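Local coordinates for beta-mannosidase (Trichoderma harzianum, PDB 4CVU), which probably hydrolyses terminal beta-linked mannose residues from the non-reducing ends of oligosaccharides, as a fungal glycoside hydrolase of family 2, at residues A[771-776]-A[785-790]; A[820-825]-A[847-852]. All blocks are in the same frame, centred on the assembly; numbering follows the deposited sequence.

Interaction 1 of 2, residues A[771-776]-A[785-790]; sequences LTWVDL and AGMTKS
Trp773 meets Ala785 over one ring face and Met787 at the ring edge. Ala785 CB stands 4.0 Å from the centroid of the Trp773 five-membered ring, a CH-pi contact only 14° off the ring normal. Met787 SD accepts a weak hydrogen bond from Trp773 NE1, at 3.4 Å. The sulfur lies beside the ring, so the pair is also a Met-aromatic contact. Met787 has CG anti to its backbone N (chi1 -177°), and the chain bends at chi3, which sets CE beside the indole edge in its plane. The same sulfur packs 4.1 Å from Leu771 CD1.

The backbones join where Leu771 N donates a 2.9 Å hydrogen bond to Lys789 O. This bond lies in the antiparallel connection between strand 765-774 and strand 790-795, in the mannosidase Ig/CBM-like domain. Strand 765-774 runs out, and the chain comes back through 785-790 to start its antiparallel neighbour, strand 790-795. A water donates to Lys789 O at 2.8 Å and also bonds Thr772 OG1.

Further out, Asn784 ties both segments together. Its ND2 bonds Leu771 O and Met787 O, and its OD1 takes the N-H of Trp773. Ile804 packs against Leu771, Met787 and Thr788, while Ile814 touches both Trp773 and Ala785.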
ATOM      1  N   LEU A 771      -9.807  43.210  22.025  1.00 57.35           N
ATOM      2  CA  LEU A 771     -10.985  42.352  22.008  1.00 54.06           C
ATOM      3  C   LEU A 771     -11.946  42.863  20.939  1.00 56.87           C
ATOM      4  O   LEU A 771     -12.679  43.838  21.174  1.00 56.79           O
ATOM      5  CB  LEU A 771     -11.662  42.384  23.371  1.00 54.58           C
ATOM      6  CG  LEU A 771     -10.750  41.956  24.534  1.00 56.79           C
ATOM      7  CD1 LEU A 771     -11.379  42.279  25.878  1.00 56.84           C
ATOM      8  CD2 LEU A 771     -10.419  40.475  24.435  1.00 56.96           C
ATOM      9  N   THR A 772     -11.930  42.208  19.776  1.00 52.67           N
ATOM     10  CA  THR A 772     -12.656  42.661  18.604  1.00 52.24           C
ATOM     11  C   THR A 772     -13.767  41.702  18.187  1.00 52.65           C
ATOM     12  O   THR A 772     -13.487  40.616  17.694  1.00 52.21           O
ATOM     13  CB  THR A 772     -11.703  42.817  17.400  1.00 51.26           C
ATOM     14  OG1 THR A 772     -10.595  43.634  17.776  1.00 50.39           O
ATOM     15  CG2 THR A 772     -12.431  43.450  16.186  1.00 52.51           C
ATOM     16  N   TRP A 773     -15.020  42.137  18.331  1.00 52.28           N
ATOM     17  CA  TRP A 773     -16.173  41.344  17.926  1.00 51.92           C
ATOM     18  C   TRP A 773     -16.567  41.665  16.471  1.00 53.49           C
ATOM     19  O   TRP A 773     -16.884  42.820  16.146  1.00 53.52           O
ATOM     20  CB  TRP A 773     -17.365  41.620  18.831  1.00 52.17           C
ATOM     21  CG  TRP A 773     -17.328  41.001  20.181  1.00 53.70           C
ATOM     22  CD1 TRP A 773     -16.950  41.595  21.356  1.00 53.26           C
ATOM     23  CD2 TRP A 773     -17.738  39.669  20.523  1.00 52.48           C
ATOM     24  NE1 TRP A 773     -17.076  40.711  22.397  1.00 51.73           N
ATOM     25  CE2 TRP A 773     -17.574  39.527  21.915  1.00 52.54           C
ATOM     26  CE3 TRP A 773     -18.230  38.586  19.788  1.00 52.46           C
ATOM     27  CZ2 TRP A 773     -17.872  38.320  22.592  1.00 52.55           C
ATOM     28  CZ3 TRP A 773     -18.519  37.387  20.462  1.00 52.13           C
ATOM     29  CH2 TRP A 773     -18.351  37.280  21.850  1.00 51.00           C
ATOM     30  N   VAL A 774     -16.545  40.643  15.608  1.00 49.84           N
ATOM     31  CA  VAL A 774     -17.028  40.768  14.236  1.00 49.88           C
ATOM     32  C   VAL A 774     -18.045  39.670  13.937  1.00 50.41           C
ATOM     33  O   VAL A 774     -18.107  38.681  14.657  1.00 48.74           O
ATOM     34  CB  VAL A 774     -15.874  40.708  13.228  1.00 48.38           C
ATOM     35  CG1 VAL A 774     -14.871  41.814  13.518  1.00 48.78           C
ATOM     36  CG2 VAL A 774     -15.197  39.356  13.255  1.00 47.76           C
ATOM     37  N   ASP A 775     -18.838  39.845  12.882  1.00 49.64           N
ATOM     38  CA  ASP A 775     -19.659  38.744  12.343  1.00 50.55           C
ATOM     39  C   ASP A 775     -18.780  37.910  11.401  1.00 48.93           C
ATOM     40  O   ASP A 775     -17.633  38.270  11.158  1.00 48.45           O
ATOM     41  CB  ASP A 775     -20.944  39.274  11.649  1.00 51.34           C
ATOM     42  CG  ASP A 775     -20.668  40.133  10.406  1.00 54.33           C
ATOM     43  OD1 ASP A 775     -19.581  40.040   9.803  1.00 53.72           O
ATOM     44  OD2 ASP A 775     -21.573  40.926  10.010  1.00 57.68           O
ATOM     45  N   LEU A 776     -19.309  36.825  10.857  1.00 49.97           N
ATOM     46  CA  LEU A 776     -18.477  35.843  10.113  1.00 51.97           C
ATOM     47  C   LEU A 776     -18.161  36.253   8.661  1.00 51.07           C
ATOM     48  O   LEU A 776     -17.460  35.534   7.921  1.00 49.78           O
ATOM     49  CB  LEU A 776     -19.084  34.445  10.224  1.00 50.33           C
ATOM     50  CG  LEU A 776     -19.414  34.026  11.681  1.00 52.29           C
ATOM     51  CD1 LEU A 776     -20.096  32.671  11.764  1.00 51.66           C
ATOM     52  CD2 LEU A 776     -18.172  34.005  12.561  1.00 52.72           C
ATOM     53  N   ALA A 785     -20.271  44.652  20.495  1.00 58.07           N
ATOM     54  CA  ALA A 785     -21.194  43.836  21.275  1.00 59.42           C
ATOM     55  C   ALA A 785     -21.311  44.232  22.748  1.00 59.30           C
ATOM     56  O   ALA A 785     -21.714  43.413  23.570  1.00 59.19           O
ATOM     57  CB  ALA A 785     -20.822  42.367  21.166  1.00 58.44           C
ATOM     58  N   GLY A 786     -20.996  45.483  23.062  1.00 60.65           N
ATOM     59  CA  GLY A 786     -21.059  46.005  24.432  1.00 61.31           C
ATOM     60  C   GLY A 786     -19.800  45.734  25.241  1.00 60.28           C
ATOM     61  O   GLY A 786     -19.781  45.961  26.441  1.00 60.80           O
ATOM     62  N   MET A 787     -18.748  45.257  24.580  1.00 57.91           N
ATOM     63  CA  MET A 787     -17.490  44.921  25.258  1.00 56.75           C
ATOM     64  C   MET A 787     -16.409  45.928  24.890  1.00 55.98           C
ATOM     65  O   MET A 787     -16.364  46.419  23.766  1.00 56.15           O
ATOM     66  CB  MET A 787     -17.036  43.504  24.884  1.00 55.82           C
ATOM     67  CG  MET A 787     -15.770  43.037  25.610  1.00 56.15           C
ATOM     68  SD  MET A 787     -15.309  41.307  25.296  1.00 54.58           S
ATOM     69  CE  MET A 787     -16.567  40.455  26.240  1.00 53.76           C
ATOM     70  N   THR A 788     -15.548  46.244  25.842  1.00 55.57           N
ATOM     71  CA  THR A 788     -14.423  47.123  25.595  1.00 57.89           C
ATOM     72  C   THR A 788     -13.561  46.598  24.441  1.00 58.25           C
ATOM     73  O   THR A 788     -13.374  45.388  24.300  1.00 56.25           O
ATOM     74  CB  THR A 788     -13.556  47.289  26.860  1.00 59.09           C
ATOM     75  OG1 THR A 788     -12.581  48.300  26.634  1.00 60.34           O
ATOM     76  CG2 THR A 788     -12.843  45.977  27.237  1.00 56.99           C
ATOM     77  N   LYS A 789     -13.049  47.514  23.623  1.00 58.85           N
ATOM     78  CA  LYS A 789     -12.204  47.159  22.481  1.00 61.24           C
ATOM     79  C   LYS A 789     -10.821  46.730  22.921  1.00 60.38           C
ATOM     80  O   LYS A 789     -10.118  46.069  22.175  1.00 58.12           O
ATOM     81  CB  LYS A 789     -12.037  48.337  21.523  1.00 64.72           C
ATOM     82  CG  LYS A 789     -13.237  48.618  20.642  1.00 69.00           C
ATOM     83  CD  LYS A 789     -13.075  49.933  19.882  1.00 74.62           C
ATOM     84  CE  LYS A 789     -13.573  49.814  18.445  1.00 76.82           C
ATOM     85  NZ  LYS A 789     -13.439  51.097  17.700  1.00 80.26           N
ATOM     86  N   SER A 790     -10.425  47.151  24.117  1.00 61.35           N
ATOM     87  CA  SER A 790      -9.088  46.923  24.604  1.00 61.86           C
ATOM     88  C   SER A 790      -9.053  47.052  26.114  1.00 65.04           C
ATOM     89  O   SER A 790      -9.855  47.791  26.704  1.00 64.04           O
ATOM     90  CB  SER A 790      -8.141  47.949  23.992  1.00 64.36           C
ATOM     91  OG  SER A 790      -6.856  47.822  24.549  1.00 68.34           O
TER
HETATM   92  O   HOH W   1     -10.818  45.862  19.511  1.00 49.15           O

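Interaction 2 of 2, residues A[820-825]-A[847-852]; sequences AVLVIE and NHFLPV. With CD (cadmium ion), chain Y; CD (cadmium ion), chain Z.
An antiparallel beta hairpin, strands 821-830 and 841-849, forms this contact at one edge of a four-stranded sheet in the Ig/CBM-like region. Leu822 and Phe849 are a hydrogen-bonded pair, with Phe849 N to Leu822 O at 2.8 Å and Leu822 N to Phe849 O at 2.9 Å. Ile824 and Asn847 form the next such pair. Between them, Val823 and His848 are a non-hydrogen-bonded pair.

On the Leu822 face, Leu822 CB meets Phe849 CB at 4.1 Å. The Phe849 ring makes an edge-to-face contact with Trp746. Asn847 OD1 accepts from His848 N and from Lys684 NZ, and its ND2 bonds Ala742 O.

Past the strand end, Pro851 CD lies 3.2 Å from Ala820 O, and Pro851 CG packs on Ala820 CB. An alanine in place of Pro851 would probably open a gap beside Ala820, whose CB and O would lose the ring carbons packed on them.

On the opposite face, His848 CD2 touches Val821 CG2 at 4.0 Å. His848 ND1 binds a cadmium ion at 2.5 Å, and two waters also bind it, each 2.8 Å from the metal.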
ATOM      1  N   ALA A 820     -21.113  35.305  14.891  1.00 50.84           N
ATOM      2  CA  ALA A 820     -20.256  36.115  15.752  1.00 47.98           C
ATOM      3  C   ALA A 820     -18.965  35.419  16.159  1.00 47.00           C
ATOM      4  O   ALA A 820     -18.953  34.249  16.506  1.00 45.37           O
ATOM      5  CB  ALA A 820     -21.024  36.509  16.996  1.00 49.07           C
ATOM      6  N   VAL A 821     -17.877  36.169  16.165  1.00 46.39           N
ATOM      7  CA  VAL A 821     -16.626  35.667  16.710  1.00 45.09           C
ATOM      8  C   VAL A 821     -15.887  36.813  17.362  1.00 44.56           C
ATOM      9  O   VAL A 821     -15.917  37.961  16.881  1.00 43.00           O
ATOM     10  CB  VAL A 821     -15.751  35.001  15.616  1.00 44.98           C
ATOM     11  CG1 VAL A 821     -15.308  36.017  14.574  1.00 45.55           C
ATOM     12  CG2 VAL A 821     -14.537  34.315  16.235  1.00 44.88           C
ATOM     13  N   LEU A 822     -15.213  36.484  18.463  1.00 44.01           N
ATOM     14  CA  LEU A 822     -14.407  37.421  19.216  1.00 43.85           C
ATOM     15  C   LEU A 822     -12.954  37.093  18.979  1.00 43.49           C
ATOM     16  O   LEU A 822     -12.519  36.005  19.302  1.00 42.35           O
ATOM     17  CB  LEU A 822     -14.711  37.327  20.714  1.00 44.20           C
ATOM     18  CG  LEU A 822     -13.744  38.059  21.677  1.00 45.98           C
ATOM     19  CD1 LEU A 822     -13.679  39.553  21.409  1.00 46.47           C
ATOM     20  CD2 LEU A 822     -14.175  37.836  23.124  1.00 46.77           C
ATOM     21  N   VAL A 823     -12.202  38.050  18.450  1.00 44.38           N
ATOM     22  CA  VAL A 823     -10.794  37.852  18.144  1.00 44.62           C
ATOM     23  C   VAL A 823      -9.989  38.539  19.235  1.00 45.61           C
ATOM     24  O   VAL A 823     -10.180  39.716  19.502  1.00 46.24           O
ATOM     25  CB  VAL A 823     -10.425  38.404  16.758  1.00 45.34           C
ATOM     26  CG1 VAL A 823      -8.953  38.179  16.470  1.00 45.77           C
ATOM     27  CG2 VAL A 823     -11.300  37.766  15.699  1.00 45.70           C
ATOM     28  N   ILE A 824      -9.115  37.756  19.874  1.00 45.84           N
ATOM     29  CA  ILE A 824      -8.341  38.158  21.041  1.00 46.49           C
ATOM     30  C   ILE A 824      -6.851  38.241  20.706  1.00 46.90           C
ATOM     31  O   ILE A 824      -6.277  37.265  20.266  1.00 45.17           O
ATOM     32  CB  ILE A 824      -8.532  37.111  22.146  1.00 46.33           C
ATOM     33  CG1 ILE A 824     -10.015  37.033  22.549  1.00 46.26           C
ATOM     34  CG2 ILE A 824      -7.664  37.438  23.351  1.00 46.45           C
ATOM     35  CD1 ILE A 824     -10.367  35.779  23.297  1.00 45.11           C
ATOM     36  N   GLU A 825      -6.235  39.404  20.909  1.00 48.78           N
ATOM     37  CA  GLU A 825      -4.789  39.557  20.748  1.00 51.17           C
ATOM     38  C   GLU A 825      -4.178  40.234  21.959  1.00 52.24           C
ATOM     39  O   GLU A 825      -4.558  41.365  22.326  1.00 51.31           O
ATOM     40  CB  GLU A 825      -4.401  40.349  19.503  1.00 54.83           C
ATOM     41  CG  GLU A 825      -5.234  40.016  18.281  1.00 59.85           C
ATOM     42  CD  GLU A 825      -4.570  40.395  16.952  1.00 66.15           C
ATOM     43  OE1 GLU A 825      -3.479  41.051  16.935  1.00 69.22           O
ATOM     44  OE2 GLU A 825      -5.151  40.006  15.912  1.00 65.55           O
ATOM     45  N   ASN A 847      -5.722  34.386  19.841  1.00 46.27           N
ATOM     46  CA  ASN A 847      -6.742  33.468  20.306  1.00 45.80           C
ATOM     47  C   ASN A 847      -8.097  33.946  19.777  1.00 46.44           C
ATOM     48  O   ASN A 847      -8.180  35.009  19.124  1.00 46.34           O
ATOM     49  CB  ASN A 847      -6.735  33.420  21.832  1.00 43.98           C
ATOM     50  CG  ASN A 847      -7.388  32.172  22.391  1.00 44.82           C
ATOM     51  OD1 ASN A 847      -8.013  31.382  21.671  1.00 44.25           O
ATOM     52  ND2 ASN A 847      -7.224  31.976  23.679  1.00 45.58           N
ATOM     53  N   HIS A 848      -9.141  33.158  20.006  1.00 45.20           N
ATOM     54  CA  HIS A 848     -10.496  33.545  19.645  1.00 44.20           C
ATOM     55  C   HIS A 848     -11.542  32.938  20.578  1.00 45.06           C
ATOM     56  O   HIS A 848     -11.280  31.943  21.257  1.00 43.49           O
ATOM     57  CB  HIS A 848     -10.792  33.120  18.206  1.00 45.07           C
ATOM     58  CG  HIS A 848     -11.264  31.708  18.083  1.00 43.00           C
ATOM     59  ND1 HIS A 848     -10.504  30.638  18.473  1.00 44.54           N
ATOM     60  CD2 HIS A 848     -12.440  31.193  17.667  1.00 45.11           C
ATOM     61  CE1 HIS A 848     -11.176  29.517  18.284  1.00 44.67           C
ATOM     62  NE2 HIS A 848     -12.350  29.828  17.779  1.00 45.26           N
ATOM     63  N   PHE A 849     -12.740  33.516  20.579  1.00 44.89           N
ATOM     64  CA  PHE A 849     -13.870  32.944  21.288  1.00 45.14           C
ATOM     65  C   PHE A 849     -15.112  32.916  20.403  1.00 48.43           C
ATOM     66  O   PHE A 849     -15.562  33.956  19.892  1.00 47.40           O
ATOM     67  CB  PHE A 849     -14.206  33.703  22.556  1.00 45.43           C
ATOM     68  CG  PHE A 849     -15.489  33.252  23.189  1.00 46.11           C
ATOM     69  CD1 PHE A 849     -15.609  31.961  23.704  1.00 47.29           C
ATOM     70  CD2 PHE A 849     -16.580  34.091  23.268  1.00 46.81           C
ATOM     71  CE1 PHE A 849     -16.802  31.526  24.298  1.00 48.09           C
ATOM     72  CE2 PHE A 849     -17.770  33.668  23.860  1.00 47.95           C
ATOM     73  CZ  PHE A 849     -17.886  32.382  24.371  1.00 47.65           C
ATOM     74  N   LEU A 850     -15.662  31.728  20.245  1.00 45.86           N
ATOM     75  CA  LEU A 850     -16.852  31.517  19.478  1.00 48.53           C
ATOM     76  C   LEU A 850     -17.986  31.215  20.457  1.00 48.94           C
ATOM     77  O   LEU A 850     -17.900  30.257  21.212  1.00 49.65           O
ATOM     78  CB  LEU A 850     -16.619  30.353  18.543  1.00 48.32           C
ATOM     79  CG  LEU A 850     -17.515  30.255  17.323  1.00 51.49           C
ATOM     80  CD1 LEU A 850     -17.148  31.314  16.284  1.00 51.03           C
ATOM     81  CD2 LEU A 850     -17.404  28.861  16.732  1.00 52.04           C
ATOM     82  N   PRO A 851     -19.046  32.037  20.459  1.00 49.08           N
ATOM     83  CA  PRO A 851     -20.167  31.919  21.410  1.00 48.96           C
ATOM     84  C   PRO A 851     -21.160  30.795  21.100  1.00 48.93           C
ATOM     85  O   PRO A 851     -22.148  30.628  21.806  1.00 48.45           O
ATOM     86  CB  PRO A 851     -20.858  33.267  21.299  1.00 50.14           C
ATOM     87  CG  PRO A 851     -20.602  33.678  19.888  1.00 49.71           C
ATOM     88  CD  PRO A 851     -19.239  33.167  19.534  1.00 50.09           C
ATOM     89  N   VAL A 852     -20.876  30.021  20.062  1.00 49.28           N
ATOM     90  CA  VAL A 852     -21.565  28.750  19.825  1.00 50.11           C
ATOM     91  C   VAL A 852     -20.518  27.677  19.522  1.00 47.83           C
ATOM     92  O   VAL A 852     -19.347  27.989  19.383  1.00 47.22           O
ATOM     93  CB  VAL A 852     -22.561  28.856  18.649  1.00 49.22           C
ATOM     94  CG1 VAL A 852     -23.695  29.820  18.991  1.00 49.92           C
ATOM     95  CG2 VAL A 852     -21.840  29.281  17.375  1.00 49.74           C
TER
HETATM   96 CD    CD Y1020      -8.332  30.222  17.207  1.00 77.46          CD
HETATM   97 CD    CD Z1021      -5.370  41.691  13.966  0.50125.66          CD
HETATM   98  O   HOH W   2      -8.910  28.534  15.085  1.00 42.41           O
HETATM   99  O   HOH W   3      -6.585  32.176  16.257  1.00 35.58           O

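Overall arrangement
Both interactions belong to one antiparallel sheet, with strands 765-774 and 821-830 as its central neighbours. Interaction 1 ties the first of these to the chain leading into one outer strand, and interaction 2 ties the second to the other outer strand. They meet directly: Val774 O and Thr772 O probably accept from Val821 N and Val823 N, and Leu822 CD1 packs near Trp773 NE1. Interaction 1 mixes buried residues with the exposed Thr788 and Lys789, and has a single backbone bond across it. Side-chain contacts with sulfur and indole do much of the joining. Interaction 2 has all its touching residues buried and is held by paired backbone bonds.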